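Long-range contacts in D-aminopeptidase (Burkholderia sp. LK4, PDB 5TZB), which probably removes N-terminal residues, including beta-amino acids, from short peptides as an Ntn-type beta-aminopeptidase of peptidase family S58: residues G176-G188 against H192-V204; L205-V218 against A336-I349. One frame throughout, in Å; residues are numbered along the deposited sequence.

Interaction 1: G176-G188 against H192-V204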
loop_
_atom_site.group_PDB
_atom_site.type_symbol
_atom_site.label_atom_id
_atom_site.label_comp_id
_atom_site.label_asym_id
_atom_site.label_seq_id
_atom_site.Cartn_x
_atom_site.Cartn_y
_atom_site.Cartn_z
ATOM N N GLY C 176 -20.863 7.745 -27.604
ATOM C CA GLY C 176 -21.118 9.099 -28.076
ATOM C C GLY C 176 -21.039 10.167 -26.995
ATOM O O GLY C 176 -20.486 9.924 -25.923
ATOM N N PRO C 177 -21.585 11.363 -27.275
ATOM C CA PRO C 177 -21.543 12.504 -26.347
ATOM C C PRO C 177 -22.124 12.173 -24.973
ATOM O O PRO C 177 -23.123 11.453 -24.876
ATOM C CB PRO C 177 -22.396 13.565 -27.055
ATOM C CG PRO C 177 -22.310 13.205 -28.509
ATOM C CD PRO C 177 -22.267 11.704 -28.541
ATOM N N VAL C 178 -21.500 12.705 -23.927
ATOM C CA VAL C 178 -21.916 12.454 -22.556
ATOM C C VAL C 178 -22.370 13.759 -21.898
ATOM O O VAL C 178 -21.627 14.731 -21.891
ATOM C CB VAL C 178 -20.758 11.855 -21.720
ATOM C CG1 VAL C 178 -21.212 11.608 -20.286
ATOM C CG2 VAL C 178 -20.223 10.585 -22.351
ATOM N N ALA C 179 -23.572 13.779 -21.333
ATOM C CA ALA C 179 -24.072 14.976 -20.669
ATOM C C ALA C 179 -23.249 15.304 -19.424
ATOM O O ALA C 179 -22.825 14.408 -18.688
ATOM C CB ALA C 179 -25.554 14.814 -20.308
ATOM N N GLU C 180 -23.017 16.593 -19.197
ATOM C CA GLU C 180 -22.172 17.029 -18.088
ATOM C C GLU C 180 -22.907 17.934 -17.094
ATOM O O GLU C 180 -24.065 18.299 -17.295
ATOM C CB GLU C 180 -20.919 17.738 -18.624
ATOM C CG GLU C 180 -20.036 16.847 -19.490
ATOM C CD GLU C 180 -18.860 17.600 -20.091
ATOM O OE1 GLU C 180 -19.074 18.637 -20.772
ATOM O OE2 GLU C 180 -17.714 17.162 -19.870
ATOM N N GLY C 181 -22.235 18.257 -15.995
ATOM C CA GLY C 181 -22.794 19.155 -14.999
ATOM C C GLY C 181 -23.687 18.439 -13.997
ATOM O O GLY C 181 -23.398 17.306 -13.577
ATOM N N GLY C 182 -24.799 19.082 -13.657
ATOM C CA GLY C 182 -25.732 18.568 -12.666
ATOM C C GLY C 182 -26.656 17.477 -13.169
ATOM O O GLY C 182 -27.876 17.647 -13.168
ATOM N N VAL C 183 -26.073 16.351 -13.573
ATOM C CA VAL C 183 -26.825 15.208 -14.074
ATOM C C VAL C 183 -26.374 13.912 -13.424
ATOM O O VAL C 183 -25.253 13.827 -12.911
ATOM C CB VAL C 183 -26.670 15.051 -15.607
ATOM C CG1 VAL C 183 -27.284 16.233 -16.343
ATOM C CG2 VAL C 183 -25.208 14.903 -15.967
ATOM N N GLY C 184 -27.243 12.904 -13.444
ATOM C CA GLY C 184 -26.884 11.591 -12.923
ATOM C C GLY C 184 -26.358 11.701 -11.512
ATOM O O GLY C 184 -26.966 12.356 -10.663
ATOM N N GLY C 185 -25.188 11.121 -11.272
ATOM C CA GLY C 185 -24.596 11.186 -9.954
ATOM C C GLY C 185 -24.143 12.591 -9.578
ATOM O O GLY C 185 -23.981 12.896 -8.401
ATOM N N GLY C 186 -23.947 13.461 -10.566
ATOM C CA GLY C 186 -23.444 14.796 -10.277
ATOM C C GLY C 186 -24.517 15.842 -10.025
ATOM O O GLY C 186 -24.212 17.010 -9.777
ATOM N N THR C 187 -25.770 15.406 -10.039
ATOM C CA THR C 187 -26.917 16.307 -9.973
ATOM C C THR C 187 -26.848 17.333 -8.837
ATOM O O THR C 187 -27.046 18.525 -9.072
ATOM C CB THR C 187 -28.228 15.500 -9.867
ATOM O OG1 THR C 187 -28.381 14.711 -11.058
ATOM C CG2 THR C 187 -29.427 16.421 -9.740
ATOM N N GLY C 188 -26.546 16.896 -7.620
ATOM C CA GLY C 188 -26.543 17.826 -6.506
ATOM C C GLY C 188 -25.175 18.259 -6.016
ATOM O O GLY C 188 -25.047 18.758 -4.896
ATOM N N HIS C 192 -15.594 23.844 -6.183
ATOM C CA HIS C 192 -15.007 25.165 -5.972
ATOM C C HIS C 192 -16.065 26.223 -5.633
ATOM O O HIS C 192 -15.989 27.375 -6.071
ATOM C CB HIS C 192 -14.174 25.580 -7.190
ATOM C CG HIS C 192 -12.870 24.844 -7.285
ATOM N ND1 HIS C 192 -11.811 25.105 -6.440
ATOM C CD2 HIS C 192 -12.453 23.858 -8.117
ATOM C CE1 HIS C 192 -10.796 24.314 -6.751
ATOM N NE2 HIS C 192 -11.158 23.553 -7.769
ATOM N N GLU C 193 -17.063 25.792 -4.859
ATOM C CA GLU C 193 -18.141 26.651 -4.387
ATOM C C GLU C 193 -18.936 27.244 -5.553
ATOM O O GLU C 193 -19.561 28.297 -5.422
ATOM C CB GLU C 193 -17.578 27.740 -3.471
ATOM C CG GLU C 193 -16.778 27.144 -2.326
ATOM C CD GLU C 193 -16.208 28.183 -1.381
ATOM O OE1 GLU C 193 -14.969 28.190 -1.167
ATOM O OE2 GLU C 193 -17.000 28.964 -0.831
ATOM N N PHE C 194 -18.862 26.570 -6.697
ATOM C CA PHE C 194 -19.795 26.755 -7.803
ATOM C C PHE C 194 -20.534 25.445 -8.013
ATOM O O PHE C 194 -20.216 24.448 -7.360
ATOM C CB PHE C 194 -19.079 27.128 -9.095
ATOM C CG PHE C 194 -18.457 28.480 -9.084
ATOM C CD1 PHE C 194 -19.244 29.625 -9.118
ATOM C CD2 PHE C 194 -17.074 28.613 -9.084
ATOM C CE1 PHE C 194 -18.661 30.891 -9.123
ATOM C CE2 PHE C 194 -16.483 29.871 -9.096
ATOM C CZ PHE C 194 -17.278 31.013 -9.115
ATOM N N LYS C 195 -21.459 25.407 -8.968
ATOM C CA LYS C 195 -22.131 24.144 -9.296
ATOM C C LYS C 195 -21.149 23.127 -9.854
ATOM O O LYS C 195 -20.366 23.431 -10.759
ATOM C CB LYS C 195 -23.262 24.365 -10.306
ATOM C CG LYS C 195 -24.052 23.091 -10.621
ATOM C CD LYS C 195 -24.826 22.603 -9.400
ATOM C CE LYS C 195 -25.525 21.264 -9.656
ATOM N NZ LYS C 195 -24.578 20.111 -9.657
ATOM N N GLY C 196 -21.195 21.906 -9.322
ATOM C CA GLY C 196 -20.299 20.860 -9.770
ATOM C C GLY C 196 -21.016 19.727 -10.476
ATOM O O GLY C 196 -22.101 19.921 -11.033
ATOM N N GLY C 197 -20.405 18.544 -10.463
ATOM C CA GLY C 197 -21.020 17.369 -11.053
ATOM C C GLY C 197 -20.180 16.647 -12.089
ATOM O O GLY C 197 -18.965 16.520 -11.963
ATOM N N ILE C 198 -20.848 16.168 -13.131
ATOM C CA ILE C 198 -20.213 15.293 -14.113
ATOM C C ILE C 198 -19.369 16.068 -15.116
ATOM O O ILE C 198 -19.817 17.081 -15.658
ATOM C CB ILE C 198 -21.280 14.464 -14.870
ATOM C CG1 ILE C 198 -22.063 13.597 -13.884
ATOM C CG2 ILE C 198 -20.643 13.594 -15.937
ATOM C CD1 ILE C 198 -21.176 12.571 -13.089
ATOM N N GLY C 199 -18.151 15.585 -15.359
ATOM C CA GLY C 199 -17.284 16.143 -16.386
ATOM C C GLY C 199 -16.535 15.034 -17.107
ATOM O O GLY C 199 -16.260 13.979 -16.527
ATOM N N THR C 200 -16.213 15.249 -18.378
ATOM C CA THR C 200 -15.516 14.216 -19.142
ATOM C C THR C 200 -14.605 14.824 -20.212
ATOM O O THR C 200 -14.814 15.954 -20.643
ATOM C CB THR C 200 -16.527 13.250 -19.795
ATOM O OG1 THR C 200 -15.844 12.115 -20.324
ATOM C CG2 THR C 200 -17.300 13.940 -20.921
ATOM N N ALA C 201 -13.585 14.078 -20.616
ATOM C CA ALA C 201 -12.648 14.522 -21.649
ATOM C C ALA C 201 -11.801 13.343 -22.116
ATOM O O ALA C 201 -11.789 12.287 -21.480
ATOM C CB ALA C 201 -11.740 15.647 -21.136
ATOM N N SER C 202 -11.098 13.531 -23.227
ATOM C CA SER C 202 -10.210 12.508 -23.749
ATOM C C SER C 202 -9.005 13.088 -24.469
ATOM O O SER C 202 -8.983 14.273 -24.839
ATOM C CB SER C 202 -10.971 11.578 -24.697
ATOM O OG SER C 202 -11.310 12.265 -25.885
ATOM N N ARG C 203 -8.009 12.234 -24.674
ATOM C CA ARG C 203 -6.822 12.573 -25.450
ATOM C C ARG C 203 -6.460 11.391 -26.341
ATOM O O ARG C 203 -6.567 10.227 -25.925
ATOM C CB ARG C 203 -5.648 12.912 -24.531
ATOM C CG ARG C 203 -5.818 14.173 -23.710
ATOM C CD ARG C 203 -5.731 15.424 -24.562
ATOM N NE ARG C 203 -5.748 16.651 -23.762
ATOM C CZ ARG C 203 -6.854 17.279 -23.374
ATOM N NH1 ARG C 203 -8.046 16.798 -23.711
ATOM N NH2 ARG C 203 -6.774 18.396 -22.652
ATOM N N VAL C 204 -6.009 11.686 -27.554
ATOM C CA VAL C 204 -5.563 10.645 -28.469
ATOM C C VAL C 204 -4.065 10.805 -28.692
ATOM O O VAL C 204 -3.611 11.880 -29.067
ATOM C CB VAL C 204 -6.290 10.732 -29.838
ATOM C CG1 VAL C 204 -5.776 9.657 -30.789
ATOM C CG2 VAL C 204 -7.806 10.618 -29.672
#

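Interaction 2: L205-V218 against A336-I349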
loop_
_atom_site.group_PDB
_atom_site.type_symbol
_atom_site.label_atom_id
_atom_site.label_comp_id
_atom_site.label_asym_id
_atom_site.label_seq_id
_atom_site.Cartn_x
_atom_site.Cartn_y
_atom_site.Cartn_z
ATOM N N LEU C 205 -3.296 9.747 -28.482
ATOM C CA LEU C 205 -1.859 9.820 -28.734
ATOM C C LEU C 205 -1.588 9.741 -30.228
ATOM O O LEU C 205 -2.403 9.216 -30.994
ATOM C CB LEU C 205 -1.114 8.693 -28.024
ATOM C CG LEU C 205 -1.232 8.606 -26.508
ATOM C CD1 LEU C 205 -0.184 7.670 -25.900
ATOM C CD2 LEU C 205 -1.159 9.980 -25.904
ATOM N N ALA C 206 -0.450 10.281 -30.642
ATOM C CA ALA C 206 -0.028 10.197 -32.040
ATOM C C ALA C 206 0.351 8.762 -32.415
ATOM O O ALA C 206 0.607 7.927 -31.549
ATOM C CB ALA C 206 1.136 11.139 -32.308
ATOM N N ALA C 207 0.365 8.490 -33.714
ATOM C CA ALA C 207 0.691 7.161 -34.210
ATOM C C ALA C 207 2.079 6.708 -33.751
ATOM O O ALA C 207 2.256 5.566 -33.324
ATOM C CB ALA C 207 0.596 7.146 -35.722
ATOM N N ASP C 208 3.055 7.606 -33.812
ATOM C CA ASP C 208 4.411 7.307 -33.348
ATOM C C ASP C 208 4.485 7.049 -31.822
ATOM O O ASP C 208 5.543 6.671 -31.322
ATOM C CB ASP C 208 5.388 8.408 -33.767
ATOM C CG ASP C 208 5.189 9.693 -33.012
ATOM O OD1 ASP C 208 4.059 9.963 -32.556
ATOM O OD2 ASP C 208 6.171 10.456 -32.906
ATOM N N ALA C 209 3.416 7.379 -31.087
ATOM C CA ALA C 209 3.333 7.141 -29.638
ATOM C C ALA C 209 2.387 5.977 -29.259
ATOM O O ALA C 209 2.043 5.813 -28.087
ATOM C CB ALA C 209 2.899 8.417 -28.915
ATOM N N GLY C 210 1.930 5.203 -30.239
ATOM C CA GLY C 210 1.052 4.072 -29.963
ATOM C C GLY C 210 -0.400 4.247 -30.386
ATOM O O GLY C 210 -1.162 3.284 -30.455
ATOM N N GLY C 211 -0.792 5.481 -30.673
ATOM C CA GLY C 211 -2.130 5.775 -31.160
ATOM C C GLY C 211 -3.269 5.528 -30.174
ATOM O O GLY C 211 -4.446 5.590 -30.553
ATOM N N TRP C 212 -2.944 5.276 -28.906
ATOM C CA TRP C 212 -3.981 4.971 -27.924
ATOM C C TRP C 212 -4.805 6.187 -27.486
ATOM O O TRP C 212 -4.360 7.338 -27.560
ATOM C CB TRP C 212 -3.361 4.307 -26.697
ATOM C CG TRP C 212 -2.633 3.062 -27.044
ATOM C CD1 TRP C 212 -3.150 1.959 -27.657
ATOM C CD2 TRP C 212 -1.247 2.794 -26.827
ATOM N NE1 TRP C 212 -2.172 1.007 -27.826
ATOM C CE2 TRP C 212 -0.991 1.496 -27.329
ATOM C CE3 TRP C 212 -0.196 3.515 -26.241
ATOM C CZ2 TRP C 212 0.265 0.906 -27.262
ATOM C CZ3 TRP C 212 1.055 2.934 -26.181
ATOM C CH2 TRP C 212 1.279 1.634 -26.690
ATOM N N THR C 213 -6.029 5.908 -27.044
ATOM C CA THR C 213 -6.920 6.925 -26.508
ATOM C C THR C 213 -7.009 6.803 -24.984
ATOM O O THR C 213 -7.051 5.693 -24.449
ATOM C CB THR C 213 -8.318 6.798 -27.106
ATOM O OG1 THR C 213 -8.237 6.975 -28.526
ATOM C CG2 THR C 213 -9.276 7.838 -26.499
ATOM N N VAL C 214 -6.987 7.944 -24.303
ATOM C CA VAL C 214 -7.195 7.999 -22.851
ATOM C C VAL C 214 -8.384 8.905 -22.552
ATOM O O VAL C 214 -8.406 10.069 -22.980
ATOM C CB VAL C 214 -5.946 8.523 -22.101
ATOM C CG1 VAL C 214 -6.212 8.590 -20.611
ATOM C CG2 VAL C 214 -4.755 7.645 -22.369
ATOM N N GLY C 215 -9.381 8.379 -21.846
ATOM C CA GLY C 215 -10.552 9.171 -21.482
ATOM C C GLY C 215 -10.748 9.234 -19.980
ATOM O O GLY C 215 -10.278 8.361 -19.268
ATOM N N ALA C 216 -11.425 10.271 -19.494
ATOM C CA ALA C 216 -11.732 10.387 -18.071
ATOM C C ALA C 216 -13.173 10.826 -17.857
ATOM O O ALA C 216 -13.706 11.648 -18.615
ATOM C CB ALA C 216 -10.776 11.381 -17.373
ATOM N N LEU C 217 -13.799 10.292 -16.813
ATOM C CA LEU C 217 -15.122 10.758 -16.401
ATOM C C LEU C 217 -15.063 11.074 -14.906
ATOM O O LEU C 217 -14.734 10.207 -14.089
ATOM C CB LEU C 217 -16.200 9.703 -16.689
ATOM C CG LEU C 217 -17.656 10.097 -16.397
ATOM C CD1 LEU C 217 -18.156 10.997 -17.492
ATOM C CD2 LEU C 217 -18.547 8.871 -16.269
ATOM N N VAL C 218 -15.350 12.315 -14.535
ATOM C CA VAL C 218 -15.256 12.668 -13.123
ATOM C C VAL C 218 -16.615 13.062 -12.569
ATOM O O VAL C 218 -17.521 13.473 -13.311
ATOM C CB VAL C 218 -14.267 13.825 -12.879
ATOM C CG1 VAL C 218 -12.922 13.509 -13.522
ATOM C CG2 VAL C 218 -14.848 15.140 -13.414
ATOM N N ALA C 336 3.586 9.021 -22.216
ATOM C CA ALA C 336 2.586 9.737 -23.034
ATOM C C ALA C 336 1.159 9.395 -22.557
ATOM O O ALA C 336 0.228 10.184 -22.741
ATOM C CB ALA C 336 2.761 9.405 -24.520
ATOM N N LEU C 337 0.985 8.211 -21.962
ATOM C CA LEU C 337 -0.304 7.858 -21.359
ATOM C C LEU C 337 -0.532 8.607 -20.027
ATOM O O LEU C 337 -1.649 9.049 -19.758
ATOM C CB LEU C 337 -0.421 6.343 -21.143
ATOM C CG LEU C 337 -0.511 5.440 -22.394
ATOM C CD1 LEU C 337 -0.316 3.967 -22.042
ATOM C CD2 LEU C 337 -1.862 5.643 -23.106
ATOM N N PHE C 338 0.520 8.748 -19.211
ATOM C CA PHE C 338 0.454 9.549 -17.982
ATOM C C PHE C 338 0.062 11.008 -18.288
ATOM O O PHE C 338 -0.845 11.566 -17.670
ATOM C CB PHE C 338 1.798 9.535 -17.257
ATOM C CG PHE C 338 2.171 8.195 -16.648
ATOM C CD1 PHE C 338 1.254 7.166 -16.567
ATOM C CD2 PHE C 338 3.461 7.980 -16.180
ATOM C CE1 PHE C 338 1.617 5.932 -16.010
ATOM C CE2 PHE C 338 3.823 6.764 -15.608
ATOM C CZ PHE C 338 2.900 5.738 -15.535
ATOM N N VAL C 339 0.771 11.618 -19.232
ATOM C CA VAL C 339 0.479 12.996 -19.656
ATOM C C VAL C 339 -0.980 13.129 -20.094
ATOM O O VAL C 339 -1.710 14.025 -19.651
ATOM C CB VAL C 339 1.400 13.424 -20.831
ATOM C CG1 VAL C 339 0.956 14.766 -21.432
ATOM C CG2 VAL C 339 2.869 13.482 -20.389
ATOM N N ALA C 340 -1.406 12.211 -20.954
ATOM C CA ALA C 340 -2.763 12.251 -21.479
ATOM C C ALA C 340 -3.816 12.137 -20.384
ATOM O O ALA C 340 -4.815 12.837 -20.432
ATOM C CB ALA C 340 -2.971 11.148 -22.512
ATOM N N ALA C 341 -3.609 11.226 -19.427
ATOM C CA ALA C 341 -4.568 11.027 -18.358
ATOM C C ALA C 341 -4.656 12.271 -17.511
ATOM O O ALA C 341 -5.754 12.692 -17.146
ATOM C CB ALA C 341 -4.209 9.793 -17.485
ATOM N N ALA C 342 -3.499 12.861 -17.216
ATOM C CA ALA C 342 -3.461 14.061 -16.392
ATOM C C ALA C 342 -4.236 15.187 -17.058
ATOM O O ALA C 342 -5.019 15.876 -16.405
ATOM C CB ALA C 342 -2.007 14.491 -16.119
ATOM N N GLU C 343 -4.042 15.361 -18.366
ATOM C CA GLU C 343 -4.784 16.386 -19.116
ATOM C C GLU C 343 -6.284 16.103 -19.169
ATOM O O GLU C 343 -7.103 17.034 -19.050
ATOM C CB GLU C 343 -4.258 16.509 -20.555
ATOM C CG GLU C 343 -2.891 17.170 -20.679
ATOM C CD GLU C 343 -2.520 17.543 -22.111
ATOM O OE1 GLU C 343 -3.367 17.432 -23.037
ATOM O OE2 GLU C 343 -1.357 17.954 -22.305
ATOM N N ALA C 344 -6.634 14.831 -19.391
ATOM C CA ALA C 344 -8.033 14.437 -19.530
ATOM C C ALA C 344 -8.802 14.730 -18.248
ATOM O O ALA C 344 -9.922 15.239 -18.288
ATOM C CB ALA C 344 -8.132 12.970 -19.878
ATOM N N VAL C 345 -8.185 14.414 -17.110
ATOM C CA VAL C 345 -8.785 14.680 -15.808
ATOM C C VAL C 345 -8.914 16.181 -15.553
ATOM O O VAL C 345 -9.964 16.652 -15.091
ATOM C CB VAL C 345 -7.964 14.032 -14.678
ATOM C CG1 VAL C 345 -8.443 14.526 -13.307
ATOM C CG2 VAL C 345 -8.053 12.526 -14.786
ATOM N N GLU C 346 -7.859 16.934 -15.859
ATOM C CA GLU C 346 -7.899 18.377 -15.669
ATOM C C GLU C 346 -9.059 18.988 -16.473
ATOM O O GLU C 346 -9.850 19.760 -15.932
ATOM C CB GLU C 346 -6.563 19.024 -16.071
ATOM C CG GLU C 346 -6.463 20.527 -15.778
ATOM C CD GLU C 346 -5.125 21.124 -16.206
ATOM O OE1 GLU C 346 -4.237 20.352 -16.611
ATOM O OE2 GLU C 346 -4.965 22.363 -16.161
ATOM N N GLU C 347 -9.169 18.638 -17.753
ATOM C CA GLU C 347 -10.226 19.230 -18.584
ATOM C C GLU C 347 -11.619 18.735 -18.193
ATOM O O GLU C 347 -12.603 19.484 -18.283
ATOM C CB GLU C 347 -9.992 18.957 -20.070
ATOM C CG GLU C 347 -10.997 19.698 -20.957
ATOM C CD GLU C 347 -10.682 19.606 -22.441
ATOM O OE1 GLU C 347 -9.607 19.088 -22.794
ATOM O OE2 GLU C 347 -11.508 20.088 -23.249
ATOM N N ALA C 348 -11.692 17.486 -17.748
ATOM C CA ALA C 348 -12.966 16.907 -17.340
ATOM C C ALA C 348 -13.548 17.711 -16.184
ATOM O O ALA C 348 -14.735 18.030 -16.180
ATOM C CB ALA C 348 -12.785 15.454 -16.938
ATOM N N ILE C 349 -12.692 18.065 -15.228
ATOM C CA ILE C 349 -13.118 18.855 -14.077
ATOM C C ILE C 349 -13.586 20.243 -14.519
ATOM O O ILE C 349 -14.656 20.702 -14.107
ATOM C CB ILE C 349 -11.986 18.990 -13.030
ATOM C CG1 ILE C 349 -11.659 17.617 -12.427
ATOM C CG2 ILE C 349 -12.396 19.970 -11.929
ATOM C CD1 ILE C 349 -10.348 17.567 -11.658
#

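Interaction 1: G176-G188 against H192-V204
Gly181 and Ile198 form a single antiparallel hydrogen-bonded pair, Gly181 N giving a nearly straight bond (175°) to Ile198 O at 2.7 Å and Gly181 O receiving Ile198 N at 2.8 Å. The first bond lies in the carbonyl plane on a lone pair. Gly181 O also takes Val183 N, which arrives from the opposite face to Ile198 N, so two donors grip one oxygen at the inverse gamma turn centred on Gly182.

One step along, the carboxylate of Glu180 extends the pairing: its chain runs out straight beyond CG and OE2 accepts Thr200 N at 2.9 Å through the anti lone pair. Thr200 CG2 packs against the same oxygen, while Thr200 OG1 makes a hydrogen bond with Ala216 O on the adjoining strand. Arg22 adds a salt bridge to OE2 that probably stabilises the negative charge.

Ile198 is the main apolar anchor. Its CG1 comes within 3.3 Å of Val183 O, near Gly186 N, and meets Val183 CG2, the two side chains crossing at about a right angle; its CG2 points to Ala179 O. Close by, Gly186 and Gly197 bring their CA atoms to 3.6 Å, a closeness possible because neither residue carries a side chain.

Lys195 bends at chi2 (66°) and chi4 (75°), curling NZ into a cluster of carbonyls: Thr187 O at 3.0 Å, Gly196 O and, weakly, Gly186 O. The first two are approached from above their carbonyl planes.

Further out, hydrogen bonds from Thr53 OG1 to Gly184 N and from His51 NE2 to Ala179 O tie the loop to strand 48-56. The whole is a glycine-rich loop strapped to the start of strand 197-204 by an isolated beta bridge flanked by the Glu180 carboxylate and the Lys195 ammonium group, inside the S58 fold.

Interaction 2: L205-V218 against A336-I349
Val214, Ala216 and Val218 lie over Ala341, Ala344 and Ala348 where strand 213-218 and helix 336-349 run in the same general direction, their axes 33° apart and 7.3 Å at closest approach. These alternate strand residues face the helix, and the small alanines on its near side are consistent with the close spacing.

Val214 straddles the helix surface with both methyls: CG1, anti to the backbone N (chi1 179°), rests 3.7 Å from Ala341 CA, while CG2 turns to Leu337 CD2 at 3.6 Å and to Ala340 CB. Ala216 CB sits between Ala344 CB and Val345 CG2, about equally near each. At the far end Val218 puts CG1 on Ala348 CB at 3.9 Å and lays CG2 along the backbone towards Ile349.

At the Ala336 end, Leu205 closes the interface. Its CD1 meets Ala336 CB at 3.7 Å and Leu337 CD2, the two leucines crossing at about a right angle, and its CD2 lies against Ala336 O and Ala340 CB. Leu337 CD2 is thus shared by Leu205, Val214 and Trp212, whose CB lies 4.1 Å away; one face of the indole is covered near its rim by Gly210 O.

Strand 260-266 adds Ile264 and Thr266 beside Val214 and Val262 beside Val345, while Leu278 of helix 272-289 packs on Ala341. The contact is apolar alpha/beta layer packing, a helix laid on one face of a sheet, as in the layered alpha-beta-beta-alpha architecture of Ntn hydrolases.

How the interactions relate
The centres of the two interactions lie about 17 Å apart, and along the chain interaction 1 is complete before the first segment of interaction 2 begins. They share one sheet: strand 197-204 of interaction 1 leads through the turn into strand 213-220 of interaction 2, and the pair are antiparallel neighbours, with Gly199 O close to Val218 N (2.8 Å) in a probable hydrogen bond. Helix 331-355 also reaches both, since Arg203 makes salt bridges to Glu343 and Glu347 and Ala201 CB packs on Ala344 O. The hairpin thus packs against loop 176-188 near the start of its first strand, and against one helix along its second and at the far end of its first.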